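Local atomic coordinates of dihydroxyacetone kinase (Citrobacter freundii, PDB entry 1UN8), a protein that phosphorylates dihydroxyacetone with ATP, giving dihydroxyacetone phosphate and ADP, and works as a homodimer that needs a divalent cation. Residues A[27-32]-A[64-69]; A[38-43]-A[91-96]; A[234-239]-A[301-306]; A[239-244]-A[274-279]. One frame throughout, in Å; residues are numbered along the deposited sequence.

Interaction 1 of 4, residues A[27-32]-A[64-69]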
loop_
_atom_site.group_PDB
_atom_site.type_symbol
_atom_site.label_atom_id
_atom_site.label_comp_id
_atom_site.label_asym_id
_atom_site.label_seq_id
_atom_site.Cartn_x
_atom_site.Cartn_y
_atom_site.Cartn_z
ATOM N N ASN A 27 -20.564 4.597 4.793
ATOM C CA ASN A 27 -21.621 3.598 4.860
ATOM C C ASN A 27 -22.662 3.943 3.791
ATOM O O ASN A 27 -23.871 3.801 4.000
ATOM C CB ASN A 27 -22.264 3.600 6.248
ATOM C CG ASN A 27 -23.244 2.462 6.433
ATOM O OD1 ASN A 27 -24.161 2.546 7.255
ATOM N ND2 ASN A 27 -23.070 1.394 5.659
ATOM N N ASN A 28 -22.169 4.393 2.642
ATOM C CA ASN A 28 -23.020 4.781 1.530
ATOM C C ASN A 28 -22.916 3.807 0.375
ATOM O O ASN A 28 -23.256 4.147 -0.750
ATOM C CB ASN A 28 -22.614 6.158 1.026
ATOM C CG ASN A 28 -21.191 6.180 0.483
ATOM O OD1 ASN A 28 -20.350 5.370 0.884
ATOM N ND2 ASN A 28 -20.913 7.107 -0.435
ATOM N N LEU A 29 -22.445 2.597 0.645
ATOM C CA LEU A 29 -22.310 1.608 -0.410
ATOM C C LEU A 29 -23.233 0.428 -0.171
ATOM O O LEU A 29 -23.504 0.069 0.968
ATOM C CB LEU A 29 -20.855 1.130 -0.483
ATOM C CG LEU A 29 -19.841 2.277 -0.560
ATOM C CD1 LEU A 29 -18.430 1.748 -0.331
ATOM C CD2 LEU A 29 -19.964 2.988 -1.906
ATOM N N ALA A 30 -23.710 -0.180 -1.246
ATOM C CA ALA A 30 -24.589 -1.322 -1.129
ATOM C C ALA A 30 -24.463 -2.221 -2.347
ATOM O O ALA A 30 -24.329 -1.742 -3.475
ATOM C CB ALA A 30 -26.033 -0.849 -0.981
ATOM N N ARG A 31 -24.492 -3.526 -2.128
ATOM C CA ARG A 31 -24.423 -4.435 -3.254
ATOM C C ARG A 31 -25.807 -4.423 -3.888
ATOM O O ARG A 31 -26.786 -4.050 -3.246
ATOM C CB ARG A 31 -24.048 -5.852 -2.800
ATOM C CG ARG A 31 -22.662 -5.931 -2.184
ATOM C CD ARG A 31 -22.143 -7.358 -2.069
ATOM N NE ARG A 31 -22.049 -8.031 -3.362
ATOM C CZ ARG A 31 -21.315 -9.117 -3.574
ATOM N NH1 ARG A 31 -20.614 -9.638 -2.581
ATOM N NH2 ARG A 31 -21.288 -9.693 -4.773
ATOM N N LEU A 32 -25.884 -4.809 -5.155
ATOM C CA LEU A 32 -27.152 -4.844 -5.861
ATOM C C LEU A 32 -27.556 -6.303 -6.003
ATOM O O LEU A 32 -26.789 -7.117 -6.513
ATOM C CB LEU A 32 -26.997 -4.212 -7.246
ATOM C CG LEU A 32 -28.281 -4.068 -8.058
ATOM C CD1 LEU A 32 -29.047 -2.858 -7.560
ATOM C CD2 LEU A 32 -27.955 -3.913 -9.533
ATOM N N ALA A 64 -10.123 1.382 -6.886
ATOM C CA ALA A 64 -10.960 1.675 -8.054
ATOM C C ALA A 64 -11.784 0.432 -8.310
ATOM O O ALA A 64 -11.252 -0.661 -8.202
ATOM C CB ALA A 64 -10.095 1.973 -9.263
ATOM N N HIS A 65 -13.064 0.573 -8.638
ATOM C CA HIS A 65 -13.731 1.871 -8.748
ATOM C C HIS A 65 -14.725 2.059 -7.622
ATOM O O HIS A 65 -15.273 3.149 -7.433
ATOM C CB HIS A 65 -14.462 1.988 -10.097
ATOM C CG HIS A 65 -13.537 2.016 -11.274
ATOM N ND1 HIS A 65 -13.019 3.184 -11.783
ATOM C CD2 HIS A 65 -13.035 1.015 -12.039
ATOM C CE1 HIS A 65 -12.240 2.904 -12.816
ATOM N NE2 HIS A 65 -12.232 1.593 -12.990
ATOM N N VAL A 66 -14.958 0.987 -6.870
ATOM C CA VAL A 66 -15.888 1.021 -5.742
ATOM C C VAL A 66 -15.531 2.122 -4.729
ATOM O O VAL A 66 -16.407 2.706 -4.108
ATOM C CB VAL A 66 -15.912 -0.340 -5.029
ATOM C CG1 VAL A 66 -16.692 -0.249 -3.760
ATOM C CG2 VAL A 66 -16.457 -1.440 -5.945
ATOM N N GLY A 67 -14.238 2.398 -4.569
ATOM C CA GLY A 67 -13.752 3.410 -3.645
ATOM C C GLY A 67 -14.061 4.827 -4.095
ATOM O O GLY A 67 -13.867 5.802 -3.343
ATOM N N PHE A 68 -14.547 4.964 -5.321
ATOM C CA PHE A 68 -14.940 6.282 -5.800
ATOM C C PHE A 68 -16.420 6.388 -6.114
ATOM O O PHE A 68 -16.844 7.165 -6.966
ATOM C CB PHE A 68 -14.008 6.744 -6.915
ATOM C CG PHE A 68 -12.583 6.579 -6.544
ATOM C CD1 PHE A 68 -11.838 5.514 -7.058
ATOM C CD2 PHE A 68 -11.976 7.469 -5.669
ATOM C CE1 PHE A 68 -10.509 5.331 -6.724
ATOM C CE2 PHE A 68 -10.663 7.297 -5.329
ATOM C CZ PHE A 68 -9.908 6.200 -5.874
ATOM N N ILE A 69 -17.200 5.585 -5.407
ATOM C CA ILE A 69 -18.655 5.616 -5.526
ATOM C C ILE A 69 -19.145 6.528 -4.392
ATOM O O ILE A 69 -18.694 6.405 -3.250
ATOM C CB ILE A 69 -19.251 4.196 -5.349
ATOM C CG1 ILE A 69 -19.016 3.349 -6.591
ATOM C CG2 ILE A 69 -20.750 4.269 -5.004
ATOM C CD1 ILE A 69 -19.357 1.898 -6.371
#
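L29 and I69 make the tight part of this contact. CD2 of L29 reaches CG2 of I69 at 3.4 Å, and the same methyl lies 3.7 Å from CB of I69. The two side chains cross obliquely. Both CB atoms face the opposite segment. In I69, CG2 is anti to the backbone N and CG1 is anti to the carbonyl carbon (chi1 -75°). It is the short branch that meets L29. I69 also packs on V41 and A77.

The contact sets the loop 64-69 against strand 29-32, an edge strand, within this chain, of a mixed sheet. V66 and G67 form a short 3-10 turn. The backbone bonds F68 N to H65 O and I69 N to V66 O fold the loop back at this turn.

The rest is looser. The other methyl of L29, CD1, is 4.3 Å from CG1 of V66. N28 only skirts the loop, with ND2 3.7 Å from the carbonyl O of I69, and ND2 has a weak hydrogen bond elsewhere, to O of E323. V66 is also partly exposed, unlike the other touching residues. It rests on V41 of strand 40-43. The loop follows the substrate-binding residues 58-61, and the side chain of V66 lies about 7 Å from that of S59. R31 and L32 pair with a parallel strand of the second subunit, which carries the sheet across the dimer interface.

Interaction 2 of 4, residues A[38-43]-A[91-96]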
loop_
_atom_site.group_PDB
_atom_site.type_symbol
_atom_site.label_atom_id
_atom_site.label_comp_id
_atom_site.label_asym_id
_atom_site.label_seq_id
_atom_site.Cartn_x
_atom_site.Cartn_y
_atom_site.Cartn_z
ATOM N N ILE A 38 -23.057 -11.410 -11.514
ATOM C CA ILE A 38 -23.103 -9.970 -11.716
ATOM C C ILE A 38 -22.661 -9.356 -10.404
ATOM O O ILE A 38 -23.241 -9.641 -9.355
ATOM C CB ILE A 38 -24.532 -9.479 -12.088
ATOM C CG1 ILE A 38 -24.803 -9.782 -13.562
ATOM C CG2 ILE A 38 -24.683 -7.985 -11.843
ATOM C CD1 ILE A 38 -25.996 -10.717 -13.803
ATOM N N ARG A 39 -21.631 -8.518 -10.461
ATOM C CA ARG A 39 -21.101 -7.895 -9.256
ATOM C C ARG A 39 -21.139 -6.376 -9.335
ATOM O O ARG A 39 -20.181 -5.733 -9.760
ATOM C CB ARG A 39 -19.677 -8.416 -9.009
ATOM C CG ARG A 39 -19.669 -9.728 -8.217
ATOM C CD ARG A 39 -18.428 -10.568 -8.445
ATOM N NE ARG A 39 -18.308 -10.894 -9.860
ATOM C CZ ARG A 39 -17.837 -12.041 -10.336
ATOM N NH1 ARG A 39 -17.434 -13.004 -9.517
ATOM N NH2 ARG A 39 -17.771 -12.220 -11.647
ATOM N N ILE A 40 -22.265 -5.817 -8.905
ATOM C CA ILE A 40 -22.479 -4.382 -8.928
ATOM C C ILE A 40 -22.597 -3.760 -7.547
ATOM O O ILE A 40 -23.316 -4.261 -6.681
ATOM C CB ILE A 40 -23.765 -4.037 -9.688
ATOM C CG1 ILE A 40 -23.769 -4.749 -11.043
ATOM C CG2 ILE A 40 -23.881 -2.528 -9.826
ATOM C CD1 ILE A 40 -24.684 -4.087 -12.089
ATOM N N VAL A 41 -21.882 -2.662 -7.345
ATOM C CA VAL A 41 -21.940 -1.951 -6.085
ATOM C C VAL A 41 -22.551 -0.627 -6.443
ATOM O O VAL A 41 -22.175 -0.016 -7.440
ATOM C CB VAL A 41 -20.564 -1.691 -5.481
ATOM C CG1 VAL A 41 -20.696 -0.742 -4.285
ATOM C CG2 VAL A 41 -19.948 -3.000 -5.039
ATOM N N VAL A 42 -23.502 -0.185 -5.637
ATOM C CA VAL A 42 -24.171 1.071 -5.910
ATOM C C VAL A 42 -24.284 1.899 -4.646
ATOM O O VAL A 42 -24.173 1.371 -3.545
ATOM C CB VAL A 42 -25.578 0.823 -6.476
ATOM C CG1 VAL A 42 -26.543 0.474 -5.351
ATOM C CG2 VAL A 42 -26.033 2.038 -7.238
ATOM N N ARG A 43 -24.502 3.195 -4.806
ATOM C CA ARG A 43 -24.630 4.079 -3.660
ATOM C C ARG A 43 -26.046 4.060 -3.106
ATOM O O ARG A 43 -27.004 3.845 -3.846
ATOM C CB ARG A 43 -24.242 5.498 -4.053
ATOM C CG ARG A 43 -24.934 5.993 -5.289
ATOM C CD ARG A 43 -24.320 7.292 -5.782
ATOM N NE ARG A 43 -24.584 8.415 -4.886
ATOM C CZ ARG A 43 -24.302 9.684 -5.173
ATOM N NH1 ARG A 43 -23.739 9.992 -6.341
ATOM N NH2 ARG A 43 -24.589 10.646 -4.301
ATOM N N VAL A 91 -23.394 -4.910 -16.958
ATOM C CA VAL A 91 -23.400 -3.479 -17.202
ATOM C C VAL A 91 -24.816 -2.963 -17.387
ATOM O O VAL A 91 -25.188 -1.931 -16.826
ATOM C CB VAL A 91 -22.545 -3.102 -18.443
ATOM C CG1 VAL A 91 -22.587 -1.584 -18.672
ATOM C CG2 VAL A 91 -21.107 -3.547 -18.239
ATOM N N LEU A 92 -25.610 -3.689 -18.164
ATOM C CA LEU A 92 -26.985 -3.275 -18.406
ATOM C C LEU A 92 -27.724 -3.167 -17.074
ATOM O O LEU A 92 -28.339 -2.138 -16.769
ATOM C CB LEU A 92 -27.692 -4.285 -19.315
ATOM C CG LEU A 92 -29.119 -3.914 -19.732
ATOM C CD1 LEU A 92 -29.136 -2.499 -20.305
ATOM C CD2 LEU A 92 -29.639 -4.927 -20.754
ATOM N N THR A 93 -27.648 -4.236 -16.283
ATOM C CA THR A 93 -28.294 -4.288 -14.985
ATOM C C THR A 93 -28.016 -3.043 -14.163
ATOM O O THR A 93 -28.909 -2.528 -13.488
ATOM C CB THR A 93 -27.827 -5.512 -14.206
ATOM O OG1 THR A 93 -28.193 -6.691 -14.928
ATOM C CG2 THR A 93 -28.454 -5.545 -12.828
ATOM N N ALA A 94 -26.784 -2.555 -14.207
ATOM C CA ALA A 94 -26.438 -1.353 -13.452
ATOM C C ALA A 94 -27.139 -0.118 -14.016
ATOM O O ALA A 94 -27.628 0.723 -13.271
ATOM C CB ALA A 94 -24.930 -1.148 -13.470
ATOM N N ILE A 95 -27.170 -0.014 -15.337
ATOM C CA ILE A 95 -27.794 1.121 -16.011
ATOM C C ILE A 95 -29.263 1.218 -15.594
ATOM O O ILE A 95 -29.717 2.257 -15.109
ATOM C CB ILE A 95 -27.698 0.968 -17.569
ATOM C CG1 ILE A 95 -26.322 1.424 -18.074
ATOM C CG2 ILE A 95 -28.782 1.810 -18.246
ATOM C CD1 ILE A 95 -25.160 0.899 -17.264
ATOM N N GLN A 96 -29.993 0.123 -15.783
ATOM C CA GLN A 96 -31.406 0.055 -15.437
ATOM C C GLN A 96 -31.649 0.273 -13.949
ATOM O O GLN A 96 -32.698 0.783 -13.549
ATOM C CB GLN A 96 -31.970 -1.312 -15.795
ATOM C CG GLN A 96 -31.894 -1.665 -17.252
ATOM C CD GLN A 96 -33.038 -2.568 -17.649
ATOM O OE1 GLN A 96 -34.183 -2.116 -17.762
ATOM N NE2 GLN A 96 -32.746 -3.851 -17.843
#
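I40 meets helix 88-98 mainly through CD1. This methyl lies 3.3 Å from CB of A94 and 3.4 Å from the backbone N of the same residue, a plain van der Waals neighbour. CG2 of I40 is a second, looser touch on CB of A94, at 4.0 Å. The alanine methyl thus meets both branches of the isoleucine. T93 adds its carbon side: its CB is 4.0 Å and its CG2 4.1 Å from CD1 of I40.

The torsions of I40 direct this. CG1 sits beside the backbone N (chi1 -50°), and chi2 of -158° extends CD1 toward the helix. T93 turns its hydroxyl to its own helix, where OG1 hydrogen-bonds O of D89, one turn back.

Further out, strand 40-43 is held between two antiparallel neighbours. I40 bonds to L32 on one of them through the backbone, and V41 to A77 on the other. The helix also packs on helix 112-127, through V91, L92 and I95. Q96 bonds through NE2 to O of A344 of the second subunit.

The side chains meet through carbon. Van der Waals packing therefore carries the contact, with the T93 hydroxyl occupied by D89 O.

Interaction 3 of 4, residues A[234-239]-A[301-306]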
loop_
_atom_site.group_PDB
_atom_site.type_symbol
_atom_site.label_atom_id
_atom_site.label_comp_id
_atom_site.label_asym_id
_atom_site.label_seq_id
_atom_site.Cartn_x
_atom_site.Cartn_y
_atom_site.Cartn_z
ATOM N N ALA A 234 15.560 9.422 -8.618
ATOM C CA ALA A 234 15.671 10.697 -9.311
ATOM C C ALA A 234 15.703 10.549 -10.831
ATOM O O ALA A 234 15.019 11.274 -11.564
ATOM C CB ALA A 234 16.904 11.425 -8.838
ATOM N N GLN A 235 16.504 9.608 -11.307
ATOM C CA GLN A 235 16.620 9.392 -12.726
ATOM C C GLN A 235 15.284 8.934 -13.271
ATOM O O GLN A 235 14.780 9.478 -14.258
ATOM C CB GLN A 235 17.723 8.368 -13.005
ATOM C CG GLN A 235 19.123 8.911 -12.686
ATOM C CD GLN A 235 20.210 7.861 -12.792
ATOM O OE1 GLN A 235 20.377 7.229 -13.837
ATOM N NE2 GLN A 235 20.964 7.670 -11.709
ATOM N N VAL A 236 14.691 7.947 -12.616
ATOM C CA VAL A 236 13.401 7.440 -13.056
ATOM C C VAL A 236 12.325 8.527 -13.074
ATOM O O VAL A 236 11.604 8.664 -14.052
ATOM C CB VAL A 236 12.935 6.266 -12.171
ATOM C CG1 VAL A 236 11.542 5.811 -12.584
ATOM C CG2 VAL A 236 13.927 5.120 -12.294
ATOM N N VAL A 237 12.219 9.312 -12.009
ATOM C CA VAL A 237 11.200 10.347 -11.992
ATOM C C VAL A 237 11.438 11.455 -13.014
ATOM O O VAL A 237 10.491 11.934 -13.647
ATOM C CB VAL A 237 11.044 10.959 -10.581
ATOM C CG1 VAL A 237 10.184 12.218 -10.628
ATOM C CG2 VAL A 237 10.385 9.947 -9.671
ATOM N N ASN A 238 12.691 11.859 -13.201
ATOM C CA ASN A 238 12.964 12.921 -14.163
ATOM C C ASN A 238 12.691 12.457 -15.590
ATOM O O ASN A 238 12.216 13.228 -16.429
ATOM C CB ASN A 238 14.400 13.424 -14.027
ATOM C CG ASN A 238 14.614 14.248 -12.760
ATOM O OD1 ASN A 238 13.749 15.031 -12.351
ATOM N ND2 ASN A 238 15.779 14.088 -12.150
ATOM N N LEU A 239 12.983 11.194 -15.867
ATOM C CA LEU A 239 12.729 10.668 -17.187
ATOM C C LEU A 239 11.228 10.746 -17.436
ATOM O O LEU A 239 10.774 11.144 -18.517
ATOM C CB LEU A 239 13.207 9.220 -17.270
ATOM C CG LEU A 239 12.748 8.383 -18.468
ATOM C CD1 LEU A 239 12.940 9.155 -19.770
ATOM C CD2 LEU A 239 13.532 7.079 -18.497
ATOM N N LYS A 301 4.747 -3.704 -7.961
ATOM C CA LYS A 301 5.672 -2.759 -7.373
ATOM C C LYS A 301 6.085 -1.674 -8.357
ATOM O O LYS A 301 7.189 -1.694 -8.899
ATOM C CB LYS A 301 6.909 -3.465 -6.817
ATOM C CG LYS A 301 7.873 -2.497 -6.135
ATOM C CD LYS A 301 8.701 -3.127 -5.025
ATOM C CE LYS A 301 9.386 -2.012 -4.220
ATOM N NZ LYS A 301 10.147 -2.485 -3.023
ATOM N N GLY A 302 5.181 -0.723 -8.574
ATOM C CA GLY A 302 5.439 0.394 -9.470
ATOM C C GLY A 302 4.555 1.560 -9.052
ATOM O O GLY A 302 3.724 1.415 -8.145
ATOM N N PHE A 303 4.714 2.714 -9.688
ATOM C CA PHE A 303 3.888 3.870 -9.352
ATOM C C PHE A 303 3.579 4.615 -10.631
ATOM O O PHE A 303 4.220 4.377 -11.650
ATOM C CB PHE A 303 4.621 4.790 -8.362
ATOM C CG PHE A 303 5.840 5.466 -8.936
ATOM C CD1 PHE A 303 5.725 6.674 -9.637
ATOM C CD2 PHE A 303 7.106 4.889 -8.796
ATOM C CE1 PHE A 303 6.850 7.297 -10.192
ATOM C CE2 PHE A 303 8.242 5.501 -9.347
ATOM C CZ PHE A 303 8.114 6.705 -10.045
ATOM N N SER A 304 2.582 5.493 -10.602
ATOM C CA SER A 304 2.265 6.274 -11.790
ATOM C C SER A 304 2.160 7.738 -11.431
ATOM O O SER A 304 1.877 8.086 -10.288
ATOM C CB SER A 304 0.986 5.754 -12.448
ATOM O OG SER A 304 -0.128 5.902 -11.584
ATOM N N LEU A 305 2.433 8.588 -12.410
ATOM C CA LEU A 305 2.339 10.019 -12.233
ATOM C C LEU A 305 1.330 10.541 -13.241
ATOM O O LEU A 305 1.489 10.337 -14.449
ATOM C CB LEU A 305 3.688 10.676 -12.482
ATOM C CG LEU A 305 4.750 10.398 -11.431
ATOM C CD1 LEU A 305 6.086 10.964 -11.888
ATOM C CD2 LEU A 305 4.316 11.003 -10.108
ATOM N N THR A 306 0.278 11.187 -12.739
ATOM C CA THR A 306 -0.750 11.759 -13.604
ATOM C C THR A 306 -0.812 13.277 -13.467
ATOM O O THR A 306 -0.947 13.804 -12.360
ATOM C CB THR A 306 -2.144 11.224 -13.288
ATOM O OG1 THR A 306 -2.187 9.817 -13.511
ATOM C CG2 THR A 306 -3.162 11.891 -14.184
#
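F303 takes a chi1 of 67°, which puts CG between the backbone N and the carbonyl carbon. From there the ring projects from strand 301-309 toward helix 233-247. V237 has CG1 anti to its backbone N and CG2 anti to its carbonyl carbon (chi1 169°), and this divides its two methyls between two partners.

CG2 of V237 goes to the ring and lies 4.0 Å from CZ of F303. The two side chains cross at about a right angle. CG1 of V237 goes to the next inward-facing residue of the strand and is 4.5 Å from CD1 of L305. V236 reaches the ring with CG1, 4.4 Å from CZ of F303. Both valines come at the ring obliquely. CG of L305 lies in the ring plane at its edge.

All four residues are buried, and the packing is apolar. The surroundings complete it: M269 and I272 of helix 266-277 touch F303, as do M240 and V191. F5 of the second subunit meets the ring edge-to-face, so the aromatic side chain also belongs to the dimer interface.

The axis of helix segment 234-239 passes 10.7 Å from that of strand segment 301-306, and their directions differ by 36°. This is helix-on-sheet packing as found in layered alpha/beta folds. It covers one of the two mixed sheets of the DhaK part, away from the substrate- and ATP-binding residues.

Interaction 4 of 4, residues A[239-244]-A[274-279]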
loop_
_atom_site.group_PDB
_atom_site.type_symbol
_atom_site.label_atom_id
_atom_site.label_comp_id
_atom_site.label_asym_id
_atom_site.label_seq_id
_atom_site.Cartn_x
_atom_site.Cartn_y
_atom_site.Cartn_z
ATOM N N LEU A 239 12.983 11.194 -15.867
ATOM C CA LEU A 239 12.729 10.668 -17.187
ATOM C C LEU A 239 11.228 10.746 -17.436
ATOM O O LEU A 239 10.774 11.144 -18.517
ATOM C CB LEU A 239 13.207 9.220 -17.270
ATOM C CG LEU A 239 12.748 8.383 -18.468
ATOM C CD1 LEU A 239 12.940 9.155 -19.770
ATOM C CD2 LEU A 239 13.532 7.079 -18.497
ATOM N N MET A 240 10.462 10.372 -16.418
ATOM C CA MET A 240 9.014 10.387 -16.495
ATOM C C MET A 240 8.514 11.810 -16.637
ATOM O O MET A 240 7.610 12.093 -17.427
ATOM C CB MET A 240 8.427 9.739 -15.245
ATOM C CG MET A 240 8.596 8.229 -15.219
ATOM S SD MET A 240 8.061 7.408 -13.687
ATOM C CE MET A 240 6.292 7.127 -13.999
ATOM N N VAL A 241 9.114 12.715 -15.881
ATOM C CA VAL A 241 8.703 14.100 -15.950
ATOM C C VAL A 241 8.940 14.685 -17.340
ATOM O O VAL A 241 8.135 15.480 -17.835
ATOM C CB VAL A 241 9.423 14.941 -14.878
ATOM C CG1 VAL A 241 9.200 16.435 -15.121
ATOM C CG2 VAL A 241 8.894 14.558 -13.517
ATOM N N ASP A 242 10.037 14.295 -17.978
ATOM C CA ASP A 242 10.307 14.808 -19.312
ATOM C C ASP A 242 9.162 14.434 -20.242
ATOM O O ASP A 242 8.561 15.300 -20.879
ATOM C CB ASP A 242 11.620 14.244 -19.870
ATOM C CG ASP A 242 12.844 14.889 -19.247
ATOM O OD1 ASP A 242 12.790 16.109 -18.970
ATOM O OD2 ASP A 242 13.859 14.182 -19.052
ATOM N N LYS A 243 8.859 13.139 -20.302
ATOM C CA LYS A 243 7.790 12.646 -21.158
ATOM C C LYS A 243 6.461 13.296 -20.833
ATOM O O LYS A 243 5.657 13.548 -21.730
ATOM C CB LYS A 243 7.701 11.127 -21.063
ATOM C CG LYS A 243 8.956 10.479 -21.591
ATOM C CD LYS A 243 8.909 8.977 -21.599
ATOM C CE LYS A 243 10.185 8.424 -22.214
ATOM N NZ LYS A 243 10.437 9.022 -23.567
ATOM N N LEU A 244 6.226 13.586 -19.556
ATOM C CA LEU A 244 4.983 14.245 -19.190
ATOM C C LEU A 244 4.995 15.657 -19.759
ATOM O O LEU A 244 4.007 16.101 -20.344
ATOM C CB LEU A 244 4.816 14.296 -17.673
ATOM C CG LEU A 244 4.212 13.048 -17.017
ATOM C CD1 LEU A 244 4.303 13.158 -15.508
ATOM C CD2 LEU A 244 2.765 12.888 -17.444
ATOM N N ARG A 274 9.323 13.340 -3.190
ATOM C CA ARG A 274 10.360 14.350 -3.093
ATOM C C ARG A 274 10.993 14.636 -4.453
ATOM O O ARG A 274 11.281 15.784 -4.778
ATOM C CB ARG A 274 11.455 13.908 -2.122
ATOM C CG ARG A 274 12.635 14.873 -2.066
ATOM C CD ARG A 274 13.786 14.273 -1.297
ATOM N NE ARG A 274 14.986 15.099 -1.352
ATOM C CZ ARG A 274 15.623 15.418 -2.477
ATOM N NH1 ARG A 274 15.174 14.981 -3.651
ATOM N NH2 ARG A 274 16.718 16.165 -2.428
ATOM N N GLU A 275 11.224 13.580 -5.229
ATOM C CA GLU A 275 11.823 13.713 -6.548
ATOM C C GLU A 275 10.934 14.582 -7.433
ATOM O O GLU A 275 11.415 15.501 -8.103
ATOM C CB GLU A 275 12.013 12.330 -7.191
ATOM C CG GLU A 275 12.808 11.339 -6.345
ATOM C CD GLU A 275 14.268 11.723 -6.190
ATOM O OE1 GLU A 275 14.606 12.913 -6.370
ATOM O OE2 GLU A 275 15.084 10.835 -5.873
ATOM N N LEU A 276 9.637 14.287 -7.427
ATOM C CA LEU A 276 8.683 15.040 -8.222
ATOM C C LEU A 276 8.730 16.510 -7.850
ATOM O O LEU A 276 8.701 17.374 -8.716
ATOM C CB LEU A 276 7.260 14.528 -8.005
ATOM C CG LEU A 276 6.204 15.370 -8.736
ATOM C CD1 LEU A 276 6.198 15.033 -10.221
ATOM C CD2 LEU A 276 4.845 15.110 -8.150
ATOM N N ALA A 277 8.799 16.789 -6.556
ATOM C CA ALA A 277 8.834 18.163 -6.065
ATOM C C ALA A 277 10.097 18.894 -6.491
ATOM O O ALA A 277 10.141 20.123 -6.508
ATOM C CB ALA A 277 8.719 18.172 -4.543
ATOM N N SER A 278 11.125 18.133 -6.835
ATOM C CA SER A 278 12.389 18.714 -7.261
ATOM C C SER A 278 12.581 18.614 -8.770
ATOM O O SER A 278 13.638 18.972 -9.287
ATOM C CB SER A 278 13.544 17.998 -6.569
ATOM O OG SER A 278 13.337 17.968 -5.173
ATOM N N SER A 279 11.568 18.121 -9.476
ATOM C CA SER A 279 11.667 17.970 -10.918
ATOM C C SER A 279 11.312 19.271 -11.624
ATOM O O SER A 279 10.732 20.174 -11.030
ATOM C CB SER A 279 10.748 16.838 -11.400
ATOM O OG SER A 279 9.384 17.214 -11.335
#
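V241 meets S279 with its whole side chain. Its CB points at the opposite segment and is 4.2 Å from CB of S279. CG1 follows, 3.9 Å from OG of S279. CG2 comes closest: it lies 3.5 Å from OG and 3.6 Å from CB of S279. The same methyl is also 4.3 Å from CD1 of L276. CG2 sits beside the backbone N of V241, where it can face both residues.

The serine hydroxyl touches the valine methyls but bonds elsewhere. S279 OG donates to O of L276 at 2.7 Å. The C=O...O angle is 129°, and the donor is tilted only 18° from the carbonyl plane. Chi1 of 72° turns OG back toward this carbonyl. S279 N also donates to L276 O, so that acceptor takes two bonds from one residue. These bonds probably steady the buried hydroxyl against the valine. S278 OG likewise donates to a helix carbonyl, O of R274. R274 also forms a salt bridge to D15 of the second subunit.

The contact lies where helix 266-277 gives way to a loop, beside the middle of helix 233-247. P280 and L281 of that loop also pack on V241. The two helices pack on a mixed sheet: L276 rests on V256 and I258 of strand 254-260, while M240 and L244 reach strand 186-192.

Overall arrangement
From the N terminus, interaction 1 opens at strand 29-32 and closes at loop 64-69. Interaction 2 opens inside that span, at strand 40-43, and closes later at helix 88-98, so the two cross. They touch directly: A30 O to V42 N and L32 N to I40 O are probable hydrogen bonds between neighbouring strands of one sheet. Interactions 3 and 4 come after both in the chain; they share L239 of helix 233-247. Interaction 4 closes first, at 274-279, and so lies within the span of interaction 3. Interaction 3 ties that helix to strand 301-309 of the second sheet, interaction 4 to the end of helix 266-277. Centres of interactions 1 and 3 are about 30 Å apart.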